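PDB 2AFB: 2-keto-3-deoxygluconate kinase from Thermotoga maritima, which probably phosphorylates 2-keto-3-deoxygluconate at the expense of ATP, as a sugar kinase of the pfkB (ribokinase) family. Local coordinates for residues D29-R32 with T36-F39; F130-I135 with P156-D161; P195-V200 with Y244-V249; S265-E270 with P274-R279. One frame throughout, in Å; residues are numbered along the deposited sequence.

Interaction 1: residues D29-R32 with T36-F39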
loop_
_atom_site.group_PDB
_atom_site.type_symbol
_atom_site.label_atom_id
_atom_site.label_comp_id
_atom_site.label_asym_id
_atom_site.label_seq_id
_atom_site.Cartn_x
_atom_site.Cartn_y
_atom_site.Cartn_z
ATOM N N ASP A 29 10.483 -0.189 -2.208
ATOM C CA ASP A 29 10.900 1.155 -2.648
ATOM C C ASP A 29 12.306 1.573 -2.197
ATOM O O ASP A 29 12.588 2.774 -1.957
ATOM C CB ASP A 29 9.899 2.185 -2.147
ATOM C CG ASP A 29 8.494 1.930 -2.656
ATOM O OD1 ASP A 29 8.341 1.582 -3.877
ATOM O OD2 ASP A 29 7.542 2.110 -1.843
ATOM N N HIS A 30 13.209 0.612 -2.162
ATOM C CA HIS A 30 14.590 0.862 -1.807
ATOM C C HIS A 30 14.775 1.323 -0.354
ATOM O O HIS A 30 15.828 1.765 0.000
ATOM C CB HIS A 30 15.230 1.869 -2.757
ATOM C CG HIS A 30 15.404 1.366 -4.149
ATOM N ND1 HIS A 30 16.094 0.202 -4.431
ATOM C CD2 HIS A 30 15.013 1.878 -5.342
ATOM C CE1 HIS A 30 16.101 0.009 -5.739
ATOM N NE2 HIS A 30 15.460 1.010 -6.316
ATOM N N LYS A 31 13.760 1.129 0.479
ATOM C CA LYS A 31 13.871 1.255 1.913
ATOM C C LYS A 31 14.812 0.228 2.505
ATOM O O LYS A 31 14.992 -0.882 1.998
ATOM C CB LYS A 31 12.497 1.212 2.600
ATOM C CG LYS A 31 11.587 2.474 2.375
ATOM C CD LYS A 31 10.088 2.273 2.978
ATOM C CE LYS A 31 9.646 3.294 4.121
ATOM N NZ LYS A 31 8.480 2.841 5.150
ATOM N N ARG A 32 15.500 0.670 3.559
ATOM C CA ARG A 32 16.316 -0.194 4.361
ATOM C C ARG A 32 15.460 -0.841 5.458
ATOM O O ARG A 32 14.402 -0.383 5.799
ATOM C CB ARG A 32 17.511 0.581 4.955
ATOM C CG ARG A 32 18.352 1.230 3.903
ATOM C CD ARG A 32 19.790 1.518 4.310
ATOM N NE ARG A 32 20.501 0.284 4.508
ATOM C CZ ARG A 32 21.778 0.203 4.891
ATOM N NH1 ARG A 32 22.504 1.283 5.157
ATOM N NH2 ARG A 32 22.307 -0.989 5.062
ATOM N N THR A 36 11.604 0.447 7.694
ATOM C CA THR A 36 10.398 -0.005 7.027
ATOM C C THR A 36 9.298 -0.445 8.017
ATOM O O THR A 36 9.596 -1.120 9.011
ATOM C CB THR A 36 10.749 -1.123 5.999
ATOM O OG1 THR A 36 9.665 -1.243 5.109
ATOM C CG2 THR A 36 11.011 -2.460 6.668
ATOM N N ASP A 37 8.045 -0.063 7.708
ATOM C CA ASP A 37 6.834 -0.576 8.362
ATOM C C ASP A 37 6.279 -1.859 7.727
ATOM O O ASP A 37 5.297 -2.390 8.218
ATOM C CB ASP A 37 5.734 0.531 8.510
ATOM C CG ASP A 37 4.917 0.913 7.165
ATOM O OD1 ASP A 37 5.279 0.747 5.957
ATOM O OD2 ASP A 37 3.824 1.525 7.334
ATOM N N SER A 38 6.867 -2.307 6.618
ATOM C CA SER A 38 6.502 -3.578 5.991
ATOM C C SER A 38 7.598 -4.246 5.155
ATOM O O SER A 38 8.637 -3.650 4.819
ATOM C CB SER A 38 5.253 -3.418 5.112
ATOM O OG SER A 38 5.592 -2.725 3.955
ATOM N N PHE A 39 7.327 -5.510 4.842
ATOM C CA PHE A 39 8.139 -6.340 3.974
ATOM C C PHE A 39 7.228 -6.947 2.905
ATOM O O PHE A 39 6.175 -7.509 3.239
ATOM C CB PHE A 39 8.764 -7.521 4.710
ATOM C CG PHE A 39 9.845 -7.142 5.668
ATOM C CD1 PHE A 39 10.949 -6.431 5.232
ATOM C CD2 PHE A 39 9.760 -7.521 7.030
ATOM C CE1 PHE A 39 11.964 -6.043 6.123
ATOM C CE2 PHE A 39 10.765 -7.173 7.915
ATOM C CZ PHE A 39 11.882 -6.411 7.461
#

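Interaction 2: residues F130-I135 with P156-D161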
loop_
_atom_site.group_PDB
_atom_site.type_symbol
_atom_site.label_atom_id
_atom_site.label_comp_id
_atom_site.label_asym_id
_atom_site.label_seq_id
_atom_site.Cartn_x
_atom_site.Cartn_y
_atom_site.Cartn_z
ATOM N N PHE A 130 13.935 -38.748 1.735
ATOM C CA PHE A 130 13.900 -38.711 0.264
ATOM C C PHE A 130 14.153 -40.072 -0.377
ATOM O O PHE A 130 15.159 -40.720 -0.083
ATOM C CB PHE A 130 14.968 -37.739 -0.281
ATOM C CG PHE A 130 14.896 -36.399 0.323
ATOM C CD1 PHE A 130 13.850 -35.519 -0.025
ATOM C CD2 PHE A 130 15.832 -35.990 1.264
ATOM C CE1 PHE A 130 13.750 -34.248 0.560
ATOM C CE2 PHE A 130 15.739 -34.723 1.861
ATOM C CZ PHE A 130 14.681 -33.845 1.510
ATOM N N ASP A 131 13.248 -40.448 -1.283
ATOM C CA ASP A 131 13.258 -41.717 -1.986
ATOM C C ASP A 131 13.725 -41.431 -3.390
ATOM O O ASP A 131 12.921 -41.082 -4.256
ATOM C CB ASP A 131 11.849 -42.320 -2.001
ATOM C CG ASP A 131 11.825 -43.733 -2.532
ATOM O OD1 ASP A 131 12.838 -44.183 -3.117
ATOM O OD2 ASP A 131 10.777 -44.399 -2.357
ATOM N N TRP A 132 15.033 -41.543 -3.595
ATOM C CA TRP A 132 15.646 -41.040 -4.809
ATOM C C TRP A 132 15.301 -41.885 -5.999
ATOM O O TRP A 132 15.174 -41.370 -7.105
ATOM C CB TRP A 132 17.161 -40.882 -4.652
ATOM C CG TRP A 132 17.476 -39.719 -3.744
ATOM C CD1 TRP A 132 17.995 -39.777 -2.480
ATOM C CD2 TRP A 132 17.246 -38.335 -4.016
ATOM N NE1 TRP A 132 18.111 -38.508 -1.960
ATOM C CE2 TRP A 132 17.641 -37.613 -2.880
ATOM C CE3 TRP A 132 16.737 -37.628 -5.122
ATOM C CZ2 TRP A 132 17.594 -36.221 -2.830
ATOM C CZ3 TRP A 132 16.669 -36.261 -5.058
ATOM C CH2 TRP A 132 17.098 -35.567 -3.925
ATOM N N GLU A 133 15.093 -43.175 -5.755
ATOM C CA GLU A 133 14.621 -44.084 -6.775
ATOM C C GLU A 133 13.255 -43.705 -7.304
ATOM O O GLU A 133 12.980 -43.940 -8.458
ATOM C CB GLU A 133 14.553 -45.534 -6.224
ATOM C CG GLU A 133 15.907 -46.151 -5.914
ATOM C CD GLU A 133 16.709 -46.487 -7.181
ATOM O OE1 GLU A 133 16.113 -46.452 -8.288
ATOM O OE2 GLU A 133 17.924 -46.779 -7.063
ATOM N N LYS A 134 12.371 -43.193 -6.444
ATOM C CA LYS A 134 11.011 -42.765 -6.852
ATOM C C LYS A 134 11.078 -41.386 -7.540
ATOM O O LYS A 134 10.574 -41.179 -8.651
ATOM C CB LYS A 134 10.086 -42.753 -5.615
ATOM C CG LYS A 134 8.639 -42.296 -5.826
ATOM N N ILE A 135 11.758 -40.462 -6.871
ATOM C CA ILE A 135 11.970 -39.119 -7.354
ATOM C C ILE A 135 12.536 -39.095 -8.787
ATOM O O ILE A 135 12.008 -38.383 -9.651
ATOM C CB ILE A 135 12.915 -38.327 -6.395
ATOM C CG1 ILE A 135 12.224 -38.020 -5.072
ATOM C CG2 ILE A 135 13.408 -36.990 -7.025
ATOM C CD1 ILE A 135 13.220 -37.637 -3.937
ATOM N N PRO A 156 25.274 -33.239 2.423
ATOM C CA PRO A 156 26.216 -33.825 1.458
ATOM C C PRO A 156 25.930 -35.283 1.175
ATOM O O PRO A 156 26.056 -35.718 0.052
ATOM C CB PRO A 156 27.570 -33.624 2.128
ATOM C CG PRO A 156 27.361 -32.428 3.041
ATOM C CD PRO A 156 25.970 -32.683 3.597
ATOM N N LEU A 157 25.515 -36.027 2.191
ATOM C CA LEU A 157 25.152 -37.406 1.990
ATOM C C LEU A 157 23.862 -37.537 1.204
ATOM O O LEU A 157 23.736 -38.442 0.399
ATOM C CB LEU A 157 25.057 -38.150 3.321
ATOM C CG LEU A 157 26.342 -38.351 4.129
ATOM C CD1 LEU A 157 26.078 -39.293 5.309
ATOM C CD2 LEU A 157 27.490 -38.928 3.292
ATOM N N ILE A 158 22.895 -36.669 1.466
ATOM C CA ILE A 158 21.654 -36.657 0.697
ATOM C C ILE A 158 21.906 -36.406 -0.806
ATOM O O ILE A 158 21.281 -37.055 -1.662
ATOM C CB ILE A 158 20.657 -35.613 1.220
ATOM C CG1 ILE A 158 20.207 -35.993 2.625
ATOM C CG2 ILE A 158 19.444 -35.536 0.275
ATOM C CD1 ILE A 158 19.515 -34.911 3.424
ATOM N N LEU A 159 22.802 -35.464 -1.121
ATOM C CA LEU A 159 23.144 -35.205 -2.534
ATOM C C LEU A 159 23.852 -36.370 -3.168
ATOM O O LEU A 159 23.598 -36.693 -4.326
ATOM C CB LEU A 159 24.000 -33.951 -2.718
ATOM C CG LEU A 159 23.090 -32.794 -3.076
ATOM C CD1 LEU A 159 23.756 -31.422 -2.799
ATOM C CD2 LEU A 159 22.646 -32.989 -4.552
ATOM N N GLU A 160 24.760 -36.982 -2.408
ATOM C CA GLU A 160 25.466 -38.145 -2.908
ATOM C C GLU A 160 24.510 -39.273 -3.210
ATOM O O GLU A 160 24.693 -39.973 -4.213
ATOM C CB GLU A 160 26.534 -38.617 -1.928
ATOM C CG GLU A 160 27.562 -39.512 -2.608
ATOM C CD GLU A 160 28.722 -39.887 -1.711
ATOM O OE1 GLU A 160 29.671 -40.504 -2.233
ATOM O OE2 GLU A 160 28.689 -39.575 -0.502
ATOM N N ASP A 161 23.523 -39.468 -2.333
ATOM C CA ASP A 161 22.438 -40.447 -2.569
ATOM C C ASP A 161 21.770 -40.144 -3.896
ATOM O O ASP A 161 21.608 -41.031 -4.723
ATOM C CB ASP A 161 21.340 -40.405 -1.499
ATOM C CG ASP A 161 21.766 -41.000 -0.155
ATOM O OD1 ASP A 161 22.733 -41.788 -0.106
ATOM O OD2 ASP A 161 21.130 -40.659 0.872
HETATM O O HOH W 1 18.729 -39.154 0.750
#

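Interaction 3: residues P195-V200 with Y244-V249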
loop_
_atom_site.group_PDB
_atom_site.type_symbol
_atom_site.label_atom_id
_atom_site.label_comp_id
_atom_site.label_asym_id
_atom_site.label_seq_id
_atom_site.Cartn_x
_atom_site.Cartn_y
_atom_site.Cartn_z
ATOM N N PRO A 195 34.890 -34.140 -5.450
ATOM C CA PRO A 195 34.321 -35.479 -5.652
ATOM C C PRO A 195 32.989 -35.542 -6.392
ATOM O O PRO A 195 32.798 -36.427 -7.184
ATOM C CB PRO A 195 34.188 -36.028 -4.227
ATOM C CG PRO A 195 35.312 -35.379 -3.504
ATOM C CD PRO A 195 35.256 -33.930 -4.041
ATOM N N PHE A 196 32.098 -34.574 -6.186
ATOM C CA PHE A 196 30.817 -34.602 -6.883
ATOM C C PHE A 196 30.959 -34.377 -8.392
ATOM O O PHE A 196 30.069 -34.725 -9.164
ATOM C CB PHE A 196 29.858 -33.556 -6.305
ATOM C CG PHE A 196 29.367 -33.844 -4.902
ATOM C CD1 PHE A 196 29.210 -35.145 -4.415
ATOM C CD2 PHE A 196 29.008 -32.801 -4.083
ATOM C CE1 PHE A 196 28.733 -35.384 -3.123
ATOM C CE2 PHE A 196 28.536 -33.034 -2.780
ATOM C CZ PHE A 196 28.394 -34.320 -2.307
HETATM N N MSE A 197 32.064 -33.782 -8.833
HETATM C CA MSE A 197 32.207 -33.484 -10.251
HETATM C C MSE A 197 32.198 -34.744 -11.088
HETATM O O MSE A 197 31.772 -34.669 -12.224
HETATM C CB MSE A 197 33.466 -32.667 -10.540
HETATM C CG MSE A 197 33.454 -31.267 -9.982
HETATM SE SE MSE A 197 31.854 -30.088 -10.374
HETATM C CE MSE A 197 30.754 -30.289 -8.720
ATOM N N GLU A 198 32.632 -35.889 -10.534
ATOM C CA GLU A 198 32.531 -37.231 -11.200
ATOM C C GLU A 198 31.141 -37.530 -11.747
ATOM O O GLU A 198 30.991 -38.213 -12.756
ATOM C CB GLU A 198 32.848 -38.390 -10.228
ATOM C CG GLU A 198 34.275 -38.432 -9.696
ATOM N N TYR A 199 30.123 -37.034 -11.055
ATOM C CA TYR A 199 28.732 -37.228 -11.450
ATOM C C TYR A 199 28.155 -36.126 -12.332
ATOM O O TYR A 199 27.041 -36.264 -12.792
ATOM C CB TYR A 199 27.856 -37.298 -10.209
ATOM C CG TYR A 199 28.205 -38.404 -9.259
ATOM C CD1 TYR A 199 27.879 -39.718 -9.549
ATOM C CD2 TYR A 199 28.833 -38.132 -8.045
ATOM C CE1 TYR A 199 28.187 -40.760 -8.652
ATOM C CE2 TYR A 199 29.135 -39.154 -7.136
ATOM C CZ TYR A 199 28.811 -40.467 -7.443
ATOM O OH TYR A 199 29.124 -41.488 -6.543
ATOM N N VAL A 200 28.887 -35.039 -12.554
ATOM C CA VAL A 200 28.308 -33.857 -13.194
ATOM C C VAL A 200 28.618 -33.824 -14.677
ATOM O O VAL A 200 29.772 -33.964 -15.059
ATOM C CB VAL A 200 28.829 -32.566 -12.534
ATOM C CG1 VAL A 200 28.350 -31.322 -13.280
ATOM C CG2 VAL A 200 28.387 -32.507 -11.058
ATOM N N TYR A 244 37.477 -32.602 -15.998
ATOM C CA TYR A 244 36.266 -33.258 -15.501
ATOM C C TYR A 244 35.371 -33.861 -16.554
ATOM O O TYR A 244 34.361 -34.490 -16.211
ATOM C CB TYR A 244 35.458 -32.293 -14.612
ATOM C CG TYR A 244 36.257 -31.837 -13.416
ATOM C CD1 TYR A 244 36.436 -32.679 -12.328
ATOM C CD2 TYR A 244 36.867 -30.583 -13.379
ATOM C CE1 TYR A 244 37.175 -32.285 -11.225
ATOM C CE2 TYR A 244 37.622 -30.187 -12.274
ATOM C CZ TYR A 244 37.768 -31.052 -11.202
ATOM O OH TYR A 244 38.508 -30.717 -10.102
ATOM N N ASN A 245 35.738 -33.657 -17.816
ATOM C CA ASN A 245 35.038 -34.216 -18.978
ATOM C C ASN A 245 33.560 -33.774 -19.145
ATOM O O ASN A 245 32.721 -34.536 -19.639
ATOM C CB ASN A 245 35.223 -35.731 -19.002
ATOM C CG ASN A 245 36.707 -36.120 -19.006
ATOM O OD1 ASN A 245 37.468 -35.704 -19.893
ATOM N ND2 ASN A 245 37.129 -36.883 -17.998
ATOM N N PHE A 246 33.284 -32.524 -18.768
ATOM C CA PHE A 246 31.925 -31.965 -18.837
ATOM C C PHE A 246 31.469 -31.890 -20.283
ATOM O O PHE A 246 32.252 -31.530 -21.151
ATOM C CB PHE A 246 31.889 -30.547 -18.261
ATOM C CG PHE A 246 32.242 -30.460 -16.804
ATOM C CD1 PHE A 246 31.545 -31.207 -15.851
ATOM C CD2 PHE A 246 33.233 -29.599 -16.379
ATOM C CE1 PHE A 246 31.857 -31.113 -14.517
ATOM C CE2 PHE A 246 33.538 -29.496 -15.025
ATOM C CZ PHE A 246 32.860 -30.256 -14.101
ATOM N N LYS A 247 30.207 -32.227 -20.534
ATOM C CA LYS A 247 29.631 -32.099 -21.874
ATOM C C LYS A 247 29.468 -30.599 -22.222
ATOM O O LYS A 247 29.558 -30.201 -23.376
ATOM C CB LYS A 247 28.265 -32.810 -21.901
ATOM C CG LYS A 247 27.563 -32.795 -23.236
ATOM N N THR A 248 29.212 -29.782 -21.197
ATOM C CA THR A 248 28.883 -28.369 -21.366
ATOM C C THR A 248 29.388 -27.559 -20.177
ATOM O O THR A 248 29.306 -27.984 -19.005
ATOM C CB THR A 248 27.320 -28.181 -21.487
ATOM O OG1 THR A 248 26.849 -28.973 -22.561
ATOM C CG2 THR A 248 26.890 -26.713 -21.748
ATOM N N VAL A 249 29.924 -26.387 -20.489
ATOM C CA VAL A 249 30.245 -25.415 -19.482
ATOM C C VAL A 249 29.547 -24.132 -19.849
ATOM O O VAL A 249 29.766 -23.601 -20.921
ATOM C CB VAL A 249 31.774 -25.152 -19.387
ATOM C CG1 VAL A 249 32.084 -24.190 -18.266
ATOM C CG2 VAL A 249 32.538 -26.480 -19.156
HETATM O O HOH W 2 31.498 -35.229 -16.566
#

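Interaction 4: residues S265-E270 with P274-R279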
loop_
_atom_site.group_PDB
_atom_site.type_symbol
_atom_site.label_atom_id
_atom_site.label_comp_id
_atom_site.label_asym_id
_atom_site.label_seq_id
_atom_site.Cartn_x
_atom_site.Cartn_y
_atom_site.Cartn_z
ATOM N N SER A 265 26.350 -10.836 -19.871
ATOM C CA SER A 265 26.515 -11.718 -21.025
ATOM C C SER A 265 26.899 -13.087 -20.511
ATOM O O SER A 265 27.185 -13.244 -19.323
ATOM C CB SER A 265 27.588 -11.198 -21.980
ATOM O OG SER A 265 28.856 -11.289 -21.382
ATOM N N VAL A 266 26.866 -14.081 -21.387
ATOM C CA VAL A 266 27.218 -15.461 -20.981
ATOM C C VAL A 266 28.046 -16.135 -22.020
ATOM O O VAL A 266 28.169 -15.627 -23.148
ATOM C CB VAL A 266 25.968 -16.349 -20.697
ATOM C CG1 VAL A 266 25.057 -15.651 -19.672
ATOM C CG2 VAL A 266 25.196 -16.713 -22.054
HETATM N N MSE A 267 28.665 -17.248 -21.613
HETATM C CA MSE A 267 29.364 -18.084 -22.532
HETATM C C MSE A 267 28.895 -19.504 -22.369
HETATM O O MSE A 267 28.773 -19.987 -21.257
HETATM C CB MSE A 267 30.861 -18.035 -22.287
HETATM C CG MSE A 267 31.660 -18.825 -23.315
HETATM SE SE MSE A 267 33.397 -19.488 -22.560
HETATM C CE MSE A 267 32.683 -20.643 -21.113
ATOM N N VAL A 268 28.704 -20.186 -23.485
ATOM C CA VAL A 268 28.450 -21.614 -23.457
ATOM C C VAL A 268 29.591 -22.260 -24.161
ATOM O O VAL A 268 29.890 -21.925 -25.298
ATOM C CB VAL A 268 27.098 -21.948 -24.121
ATOM C CG1 VAL A 268 26.967 -23.426 -24.438
ATOM C CG2 VAL A 268 25.965 -21.479 -23.211
ATOM N N PHE A 269 30.231 -23.218 -23.501
ATOM C CA PHE A 269 31.352 -23.964 -24.122
ATOM C C PHE A 269 30.954 -25.420 -24.308
ATOM O O PHE A 269 30.672 -26.110 -23.342
ATOM C CB PHE A 269 32.596 -23.872 -23.237
ATOM C CG PHE A 269 33.835 -24.540 -23.808
ATOM C CD1 PHE A 269 34.095 -25.877 -23.566
ATOM C CD2 PHE A 269 34.760 -23.803 -24.536
ATOM C CE1 PHE A 269 35.273 -26.481 -24.062
ATOM C CE2 PHE A 269 35.911 -24.378 -25.046
ATOM C CZ PHE A 269 36.154 -25.736 -24.834
ATOM N N GLU A 270 30.896 -25.869 -25.553
ATOM C CA GLU A 270 30.628 -27.270 -25.846
ATOM C C GLU A 270 31.234 -27.626 -27.194
ATOM O O GLU A 270 31.578 -26.738 -27.975
ATOM C CB GLU A 270 29.130 -27.645 -25.700
ATOM C CG GLU A 270 28.144 -26.806 -26.442
ATOM C CD GLU A 270 26.637 -27.122 -26.116
ATOM O OE1 GLU A 270 26.266 -27.466 -24.963
ATOM O OE2 GLU A 270 25.805 -26.992 -27.042
ATOM N N PRO A 274 33.982 -22.198 -27.635
ATOM C CA PRO A 274 33.218 -21.216 -26.868
ATOM C C PRO A 274 32.220 -20.481 -27.769
ATOM O O PRO A 274 32.439 -20.358 -28.958
ATOM C CB PRO A 274 34.295 -20.260 -26.358
ATOM C CG PRO A 274 35.346 -20.256 -27.488
ATOM C CD PRO A 274 35.226 -21.623 -28.175
ATOM N N HIS A 275 31.135 -20.022 -27.146
ATOM C CA HIS A 275 30.052 -19.303 -27.780
ATOM C C HIS A 275 29.626 -18.194 -26.848
ATOM O O HIS A 275 29.056 -18.488 -25.808
ATOM C CB HIS A 275 28.880 -20.263 -28.000
ATOM C CG HIS A 275 29.217 -21.374 -28.918
ATOM N ND1 HIS A 275 29.676 -22.595 -28.461
ATOM C CD2 HIS A 275 29.276 -21.423 -30.276
ATOM C CE1 HIS A 275 29.959 -23.363 -29.502
ATOM N NE2 HIS A 275 29.723 -22.680 -30.612
ATOM N N PHE A 276 29.892 -16.940 -27.223
ATOM C CA PHE A 276 29.549 -15.770 -26.422
ATOM C C PHE A 276 28.252 -15.144 -26.900
ATOM O O PHE A 276 28.055 -15.003 -28.094
ATOM C CB PHE A 276 30.687 -14.741 -26.444
ATOM C CG PHE A 276 31.973 -15.280 -25.864
ATOM C CD1 PHE A 276 32.220 -15.220 -24.490
ATOM C CD2 PHE A 276 32.905 -15.915 -26.679
ATOM C CE1 PHE A 276 33.403 -15.751 -23.956
ATOM C CE2 PHE A 276 34.069 -16.458 -26.144
ATOM C CZ PHE A 276 34.317 -16.372 -24.795
ATOM N N SER A 277 27.348 -14.834 -25.948
ATOM C CA SER A 277 26.103 -14.151 -26.256
ATOM C C SER A 277 26.331 -12.673 -26.520
ATOM O O SER A 277 27.396 -12.136 -26.295
ATOM C CB SER A 277 25.131 -14.256 -25.084
ATOM O OG SER A 277 25.582 -13.524 -23.934
ATOM N N ASN A 278 25.276 -12.011 -26.935
ATOM C CA ASN A 278 25.192 -10.584 -26.838
ATOM C C ASN A 278 25.340 -10.120 -25.376
ATOM O O ASN A 278 24.982 -10.829 -24.438
ATOM C CB ASN A 278 23.852 -10.149 -27.411
ATOM C CG ASN A 278 23.787 -8.674 -27.640
ATOM O OD1 ASN A 278 24.518 -8.128 -28.478
ATOM N ND2 ASN A 278 22.930 -7.992 -26.869
ATOM N N ARG A 279 25.909 -8.934 -25.221
ATOM C CA ARG A 279 26.135 -8.284 -23.960
ATOM C C ARG A 279 25.111 -7.172 -23.755
ATOM O O ARG A 279 24.963 -6.300 -24.570
ATOM C CB ARG A 279 27.538 -7.691 -23.960
ATOM C CG ARG A 279 27.976 -7.114 -22.604
ATOM C CD ARG A 279 29.499 -6.905 -22.611
ATOM N NE ARG A 279 29.978 -5.847 -21.722
ATOM C CZ ARG A 279 30.050 -4.547 -22.033
ATOM N NH1 ARG A 279 29.588 -4.059 -23.193
ATOM N NH2 ARG A 279 30.547 -3.706 -21.129
#

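Interaction 1: residues D29-R32 with T36-F39
Lys31 reaches over Thr36 toward Asp37, and Lys31 and Thr36 carry most of the contact between 29-32 and 36-39. The Lys31 chain leaves with CG beside the backbone N and bends at chi3 (119°), which brings NZ round to the backbone and carboxylate of Asp37. CD then comes 4.1 Å from Thr36 OG1, a loose touch of methylene on hydroxyl, while Lys31 NZ stands 3.9 Å from Asp37 OD1. Thr36 is turned so that its hydroxyl lies opposite its own N (chi1 -162°). From there OG1 donates to Ser38 O at 2.6 Å, meeting that carbonyl in its plane on a lone pair at a C=O...donor angle of 137°. This short bond ties the loop to the start of strand 38-44. The CB of Thr36 also lies 3.7 Å from Arg32 O. A valine here, lacking the hydroxyl, would probably leave the loop before the strand freer to move, with Ser38 O deprived of this donor. The guanidinium of Arg32 is engaged by Glu103 of the same chain and by Val331 and Glu336 of a third subunit. Phe39 and Ser38 meanwhile continue the sheet into an antiparallel strand of a second subunit. Asp37 binds a calcium ion together with Asp37 of a fourth subunit, and the carboxylate of that second aspartate also lies near Lys31 NZ. The ammonium group therefore probably adds positive charge beside carboxylates already held by calcium.

Interaction 2: residues F130-I135 with P156-D161
Water 1 bridges Trp132 and Asp161: it accepts the indole N-H from Trp132 NE1 at 2.9 Å and donates to Asp161 OD2 at 2.8 Å. It lies at the indole edge, in the ring plane, so the N-H reaches the carboxylate through one intermediary instead of directly. The ring and carboxylate planes are 55° apart. Asp161 also comes close with its CB, which is 3.5 Å from Trp132 CD1, and its backbone C lies over one face of the indole. Its OD1 is held by a salt bridge to Arg127. Ile158, one turn earlier in helix 155-169, sends its CG2 branch between two aromatic rings. That methyl is anti to the backbone N, with CG1 beside it, and it meets Trp132 CZ2 at 3.7 Å in the plane of the indole and Phe130 CD2 at 3.8 Å. Phe130 and Trp132 each cross the Ile158 side chain at about a right angle. The Phe130 CB sits 3.5 Å above one face of the indole, with Ile135 CD1 over that same ring. Phe18, on strand 14-18, meets both Phe130 and Trp132 edge to face, and Val64 of strand 60-67 touches both, so the short helix 132-135 and helix 155-169 are joined over the central sheet. The contact is largely apolar, with a water-bridged polar side at Trp132 NE1: the indole N-H gains a partner through water, and the carboxylate, shared between that water and Arg127, is probably kept ionised by the arginine's charge.

Interaction 3: residues P195-V200 with Y244-V249
Met197, deposited as selenomethionine, passes from the ring of Tyr244 to that of Phe246. Its CB lies 3.5 Å from Tyr244 CD1. Next, CG sits over one face of the tyrosine ring in a CH-pi contact, 4.3 Å from the centroid and 21° off the normal. The chain then bends at chi2 (-51°) and chi3, turning away from the tyrosine, and SE arrives at the edge of the Phe246 ring, 3.9 Å from CZ. This is a Met-aromatic contact made edge-on, the selenium lying near the ring plane. Tyr244 CB in turn covers one face of the Phe246 ring, so Tyr244 packs on that ring through its CB while the methionine touches both. Replacing Tyr244 by an alanine would probably uncover the CB and CG of Met197 and leave that side chain freer to turn. Val200 completes the contact: its CG1 is 3.7 Å from Phe246 CE1, and its carbonyl O approaches the same ring at the edge, 3.4 Å from CD1. Water 2 lies within hydrogen-bonding distance of both Val200 O, at 2.6 Å, and Tyr244 O, at 3.0 Å, though it has more acceptors within reach than protons to give. Leu203 of strand 202-205 touches both Met197 and Phe246, and Cys175 of strand 172-176 lies against Met197 and Val200. The segments begin in the last residues of helix 186-196 and helix 230-244 and lead on toward the parallel neighbours 202-205 and 248-255, an arrangement that belongs to the layered alpha/beta core of the ribokinase fold.

Interaction 4: residues S265-E270 with P274-R279
A chi1 of -175° swings the side chain of Met267, deposited as selenomethionine, alongside Phe276, whose own CG stands beside its N (chi1 -61°), across the antiparallel beta hairpin of strands 261-270 and 273-283. Met267 CG sits over one face of the phenyl ring in a CH-pi contact, 3.9 Å from the centroid. A bend at chi3 then takes SE obliquely past the ring, a Met-aromatic contact, to 4.0 Å from Pro274 CB. Phe269 lies on that same sheet face and brings CD2 to 3.6 Å from Pro274 N. On the other face, Val268 and His275 form the hydrogen-bonded pair: Val268 N donates to His275 O at 2.9 Å, while the return bond from His275 N to Val268 O is weak. His275 ND1 adds a second donor to Val268 O at 3.2 Å, with the carbonyl oxygen close to the imidazole plane. Helix 308-322 touches His275 and Ser277. Beyond the regular pairs, Ser277 N donates to Val266 O at 3.0 Å with a nearly straight bond (173°). The Ser277 hydroxyl takes the place of a backbone acceptor: OG accepts from Val266 N at 2.9 Å and donates to Asn278 O at 2.8 Å.

From the N terminus the four contacts follow in series, none nesting or crossing another. Interaction 1 closes the short loop ahead of strand 38-44, in the smaller sheet that continues into another subunit. Interaction 2 then joins helix 132-135 to helix 155-169 around strand 139-145, and interaction 3 spans the longer excursion from the end of helix 186-196 to the start of strand 248-255. The two touch where Phe196 packs on Pro156 and Glu160. Interaction 4 closes a hairpin at the margin of the large sheet, and strands 248-255 and 261-270 pair as neighbours there, coupling it to interaction 3. Interaction 1 stands apart, its centre about 37 Å or more from the others.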